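Local coordinates for taurocyamine kinase (Schistosoma mansoni, PDB 4WOD), which catalyses the reversible transfer of phosphate between ATP and the guanidino compound taurocyamine, using magnesium as cofactor, at residues E492-P497 / I506-V511; N550-L555 / G559-W564. The protein carries 4 engineered substitutions. All coordinates share one frame; numbering follows the deposited sequence.

Interaction 1: residues E492-P497 / I506-V511. Engineered in segment 492-497: Gly493 (natural residue Asp).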
# COMPACT_ATOMS: atom_id res chain seq x y z
N GLU A 492 -3.58 -19.04 -24.32
CA GLU A 492 -2.77 -20.25 -24.14
C GLU A 492 -1.27 -19.97 -24.11
O GLU A 492 -0.77 -19.16 -24.89
CB GLU A 492 -3.04 -21.27 -25.24
CG GLU A 492 -4.22 -22.19 -24.98
CD GLU A 492 -4.31 -23.29 -26.02
OE1 GLU A 492 -3.32 -23.51 -26.75
OE2 GLU A 492 -5.38 -23.94 -26.11
N GLY A 493 -0.56 -20.63 -23.21
CA GLY A 493 0.88 -20.48 -23.15
C GLY A 493 1.42 -19.47 -22.16
O GLY A 493 2.62 -19.44 -21.92
N PHE A 494 0.55 -18.63 -21.60
CA PHE A 494 0.98 -17.60 -20.65
C PHE A 494 0.53 -17.84 -19.22
O PHE A 494 -0.63 -18.19 -18.96
CB PHE A 494 0.48 -16.22 -21.10
CG PHE A 494 1.14 -15.73 -22.36
CD1 PHE A 494 2.32 -14.99 -22.30
CD2 PHE A 494 0.62 -16.06 -23.60
CE1 PHE A 494 2.94 -14.56 -23.46
CE2 PHE A 494 1.23 -15.63 -24.75
CZ PHE A 494 2.39 -14.88 -24.68
N LEU A 495 1.44 -17.60 -18.29
CA LEU A 495 1.08 -17.45 -16.89
C LEU A 495 0.05 -16.32 -16.77
O LEU A 495 0.04 -15.40 -17.59
CB LEU A 495 2.31 -17.14 -16.04
CG LEU A 495 3.34 -18.25 -15.97
CD1 LEU A 495 4.49 -17.83 -15.04
CD2 LEU A 495 2.66 -19.52 -15.47
N PHE A 496 -0.81 -16.41 -15.77
CA PHE A 496 -1.86 -15.39 -15.57
C PHE A 496 -1.32 -14.09 -14.97
O PHE A 496 -0.18 -14.07 -14.48
CB PHE A 496 -2.97 -15.98 -14.68
CG PHE A 496 -3.76 -17.05 -15.36
CD1 PHE A 496 -3.61 -17.29 -16.73
CD2 PHE A 496 -4.65 -17.83 -14.63
CE1 PHE A 496 -4.37 -18.28 -17.36
CE2 PHE A 496 -5.39 -18.81 -15.24
CZ PHE A 496 -5.25 -19.04 -16.61
N PRO A 497 -2.11 -12.97 -15.01
CA PRO A 497 -1.54 -11.69 -14.57
C PRO A 497 -1.17 -11.66 -13.09
O PRO A 497 -0.60 -10.68 -12.65
CB PRO A 497 -2.67 -10.67 -14.86
CG PRO A 497 -3.48 -11.32 -15.98
CD PRO A 497 -3.43 -12.82 -15.66
N ILE A 506 5.14 -8.28 -21.31
CA ILE A 506 5.57 -7.58 -22.52
C ILE A 506 5.24 -8.41 -23.75
O ILE A 506 4.75 -7.89 -24.76
CB ILE A 506 7.09 -7.26 -22.49
CG1 ILE A 506 7.41 -6.29 -21.35
CG2 ILE A 506 7.54 -6.69 -23.82
CD1 ILE A 506 8.91 -6.11 -21.12
N LYS A 507 5.52 -9.71 -23.68
CA LYS A 507 5.22 -10.56 -24.82
C LYS A 507 3.70 -10.70 -24.99
O LYS A 507 3.21 -10.64 -26.12
CB LYS A 507 5.88 -11.94 -24.68
CG LYS A 507 5.51 -12.87 -25.85
CD LYS A 507 6.61 -13.86 -26.20
CE LYS A 507 6.32 -14.54 -27.54
NZ LYS A 507 7.40 -15.49 -27.94
N LEU A 508 2.97 -10.85 -23.88
CA LEU A 508 1.51 -10.97 -23.92
C LEU A 508 0.91 -9.75 -24.62
O LEU A 508 -0.01 -9.86 -25.44
CB LEU A 508 0.91 -11.08 -22.52
CG LEU A 508 -0.62 -11.19 -22.53
CD1 LEU A 508 -1.07 -12.50 -23.17
CD2 LEU A 508 -1.22 -11.04 -21.15
N GLU A 509 1.46 -8.59 -24.28
CA GLU A 509 0.91 -7.33 -24.78
C GLU A 509 1.17 -7.21 -26.28
O GLU A 509 0.33 -6.70 -27.03
CB GLU A 509 1.50 -6.15 -24.01
CG GLU A 509 1.02 -4.78 -24.50
CD GLU A 509 1.77 -3.65 -23.84
OE1 GLU A 509 3.02 -3.73 -23.73
OE2 GLU A 509 1.12 -2.66 -23.41
N GLN A 510 2.32 -7.70 -26.73
CA GLN A 510 2.64 -7.71 -28.16
C GLN A 510 1.68 -8.60 -28.95
O GLN A 510 1.22 -8.21 -30.04
CB GLN A 510 4.09 -8.17 -28.39
CG GLN A 510 5.12 -7.18 -27.88
CD GLN A 510 6.54 -7.74 -27.84
OE1 GLN A 510 6.76 -8.93 -28.09
NE2 GLN A 510 7.51 -6.89 -27.52
N VAL A 511 1.38 -9.78 -28.42
CA VAL A 511 0.40 -10.69 -29.03
C VAL A 511 -0.96 -10.02 -29.13
O VAL A 511 -1.55 -9.94 -30.22
CB VAL A 511 0.25 -12.02 -28.22
CG1 VAL A 511 -1.02 -12.80 -28.63
CG2 VAL A 511 1.49 -12.90 -28.35

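Interaction 2: residues N550-L555 / G559-W564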
# COMPACT_ATOMS: atom_id res chain seq x y z
N ASN A 550 -3.94 0.62 -10.03
CA ASN A 550 -3.46 -0.42 -9.14
C ASN A 550 -3.95 -0.16 -7.72
O ASN A 550 -3.15 0.05 -6.82
CB ASN A 550 -1.93 -0.51 -9.18
CG ASN A 550 -1.25 0.82 -8.86
OD1 ASN A 550 -1.89 1.86 -8.76
ND2 ASN A 550 0.07 0.77 -8.70
N ASP A 551 -5.27 -0.17 -7.53
CA ASP A 551 -5.84 0.22 -6.25
C ASP A 551 -6.77 -0.80 -5.58
O ASP A 551 -7.37 -0.49 -4.56
CB ASP A 551 -6.61 1.53 -6.41
CG ASP A 551 -7.84 1.36 -7.28
OD1 ASP A 551 -7.90 0.37 -8.05
OD2 ASP A 551 -8.75 2.22 -7.21
N ASP A 552 -6.90 -2.00 -6.14
CA ASP A 552 -7.69 -3.06 -5.50
C ASP A 552 -6.79 -3.99 -4.68
O ASP A 552 -5.92 -4.66 -5.25
CB ASP A 552 -8.46 -3.87 -6.53
CG ASP A 552 -9.27 -5.01 -5.90
OD1 ASP A 552 -9.37 -5.09 -4.66
OD2 ASP A 552 -9.83 -5.82 -6.65
N PRO A 553 -6.99 -4.05 -3.35
CA PRO A 553 -6.08 -4.82 -2.49
C PRO A 553 -6.11 -6.31 -2.78
O PRO A 553 -5.08 -6.98 -2.61
CB PRO A 553 -6.60 -4.53 -1.07
CG PRO A 553 -8.00 -4.06 -1.26
CD PRO A 553 -8.00 -3.32 -2.57
N VAL A 554 -7.27 -6.82 -3.17
CA VAL A 554 -7.42 -8.22 -3.49
C VAL A 554 -6.56 -8.56 -4.69
O VAL A 554 -5.75 -9.47 -4.63
CB VAL A 554 -8.89 -8.58 -3.78
CG1 VAL A 554 -9.00 -9.99 -4.34
CG2 VAL A 554 -9.72 -8.42 -2.51
N LEU A 555 -6.73 -7.83 -5.79
CA LEU A 555 -5.91 -8.06 -6.97
C LEU A 555 -4.43 -7.84 -6.64
O LEU A 555 -3.58 -8.65 -7.04
CB LEU A 555 -6.35 -7.14 -8.13
CG LEU A 555 -5.71 -7.42 -9.49
CD1 LEU A 555 -5.66 -8.91 -9.78
CD2 LEU A 555 -6.46 -6.70 -10.62
N GLY A 559 -1.03 -10.42 -6.77
CA GLY A 559 0.15 -10.11 -7.56
C GLY A 559 -0.16 -9.40 -8.86
O GLY A 559 0.71 -9.22 -9.71
N GLY A 560 -1.41 -8.98 -9.03
CA GLY A 560 -1.88 -8.45 -10.30
C GLY A 560 -1.40 -7.06 -10.67
O GLY A 560 -1.70 -6.58 -11.77
N TYR A 561 -0.68 -6.39 -9.77
CA TYR A 561 -0.13 -5.07 -10.04
C TYR A 561 1.39 -5.08 -10.02
O TYR A 561 2.04 -4.03 -9.99
CB TYR A 561 -0.64 -4.06 -9.02
CG TYR A 561 -2.14 -3.93 -9.00
CD1 TYR A 561 -2.88 -3.98 -10.17
CD2 TYR A 561 -2.82 -3.77 -7.79
CE1 TYR A 561 -4.26 -3.85 -10.15
CE2 TYR A 561 -4.20 -3.65 -7.76
CZ TYR A 561 -4.91 -3.69 -8.93
OH TYR A 561 -6.28 -3.58 -8.88
N ARG A 562 1.97 -6.27 -10.03
CA ARG A 562 3.42 -6.33 -10.06
C ARG A 562 3.99 -5.78 -11.37
O ARG A 562 3.35 -5.87 -12.42
CB ARG A 562 3.87 -7.78 -9.85
CG ARG A 562 3.79 -8.29 -8.40
CD ARG A 562 4.17 -9.79 -8.38
NE ARG A 562 3.61 -10.42 -9.56
CZ ARG A 562 4.29 -10.97 -10.55
NH1 ARG A 562 5.62 -11.07 -10.54
NH2 ARG A 562 3.62 -11.45 -11.57
N ASP A 563 5.21 -5.23 -11.31
CA ASP A 563 5.92 -4.63 -12.45
C ASP A 563 5.06 -3.60 -13.19
O ASP A 563 5.02 -3.54 -14.43
CB ASP A 563 6.40 -5.72 -13.40
CG ASP A 563 7.39 -6.64 -12.74
OD1 ASP A 563 8.41 -6.11 -12.23
OD2 ASP A 563 7.15 -7.87 -12.70
N TRP A 564 4.41 -2.76 -12.39
CA TRP A 564 3.46 -1.76 -12.86
C TRP A 564 4.15 -0.65 -13.66
O TRP A 564 5.25 -0.20 -13.31
CB TRP A 564 2.72 -1.20 -11.65
CG TRP A 564 1.59 -0.31 -11.98
CD1 TRP A 564 1.57 1.06 -11.90
CD2 TRP A 564 0.30 -0.71 -12.45
NE1 TRP A 564 0.34 1.53 -12.30
CE2 TRP A 564 -0.46 0.47 -12.63
CE3 TRP A 564 -0.29 -1.94 -12.73
CZ2 TRP A 564 -1.78 0.44 -13.08
CZ3 TRP A 564 -1.60 -1.96 -13.18
CH2 TRP A 564 -2.33 -0.78 -13.35

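Interaction 1: residues E492-P497 / I506-V511
From segment 492-497 Phe494 does nearly all the touching, its ring set against Leu508, with Lys507 and Val511 at its margins. The principal interaction is a CH-pi contact: Leu508 CD1 stands over one face of the ring, 4.0 Å from the ring centroid and 13° off the normal. With chi1 at 179° and chi2 at 67°, Leu508 carries this methyl over the ring. Backbone packing adds to it, for Phe494 CE1 lies 3.7 Å from Leu508 N and so rests on the main chain of the helix.

The helix, 502-517, follows strand 480-489 of the antiparallel sheet in the second phosphagen kinase catalytic domain, and segment 492-497 belongs to the loop that joins them. The contact thus folds a strand-to-helix connection back on the helix it leads into.

The remaining interactions are apolar and peripheral. Lys507 CG meets the edge of the ring near its plane, 3.9 Å from Phe494 CZ, and beyond CG the chain leads away from the ring. One turn on from Lys507, Val511 CG2 approaches Phe494 CZ obliquely at 4.3 Å. Outside the two segments, His587 touches both Phe494 and Leu508, and its NE2 is hydrogen-bonded to Leu495 O.

Interaction 2: residues N550-L555 / G559-W564
Asn550 CA covers one face of Tyr561, sitting over the ring centre, 3.4 Å from the centroid and 4° off the normal. Leu555 lies on the opposite side of the ring plane, off-centre, with CG at 4.2 Å from the same centroid. The phenol OH accepts a hydrogen bond from Asp552 N at 3.2 Å, fixing the far end of the ring, and Asp552 O comes up to its edge beside CE2.

Helix 553-558 of the catalytic domain starts within 550-555 and ends just before Gly559. Asp552 is its N-cap, with OD1 accepting from Val554 N at 3.1 Å. A Schellman motif closes the other end: Leu555 O takes Gly560 N at 3.0 Å and, weakly, Gly559 N. Gly559, at positive phi, then starts a type I turn to Arg562, and its carbonyl O accepts from both Arg562 N and Arg562 NE, the latter on a lone pair at 3.1 Å.

Asn550 also serves a second ring. With chi1 at 55°, its CG is held between backbone N and carbonyl carbon, and the amide lies stacked on Trp564, the two planes 13° apart. Asn550 ND2 is 3.5 Å from Trp564 CD1, and Asn550 CB stands over the six-membered ring.

In the fold
Interactions 1 and 2 follow one another along the second catalytic domain, their centres about 17 Å apart. Arg562 of interaction 2 bridges toward the chain between the segments of interaction 1, its NH2 hydrogen-bonding Met500 O. Both contacts lie near Arg589, a predicted ATP-binding residue of this repeat: the side chain of Leu508 is about 11 Å from that of Arg589, and the side chain of Leu555 about 8 Å from it. The side chain of Leu555 is also about 9 Å from that of Cys631, the predicted active-site residue. The bound arginine occupies the pocket of the first repeat, beside Glu222 and Cys268.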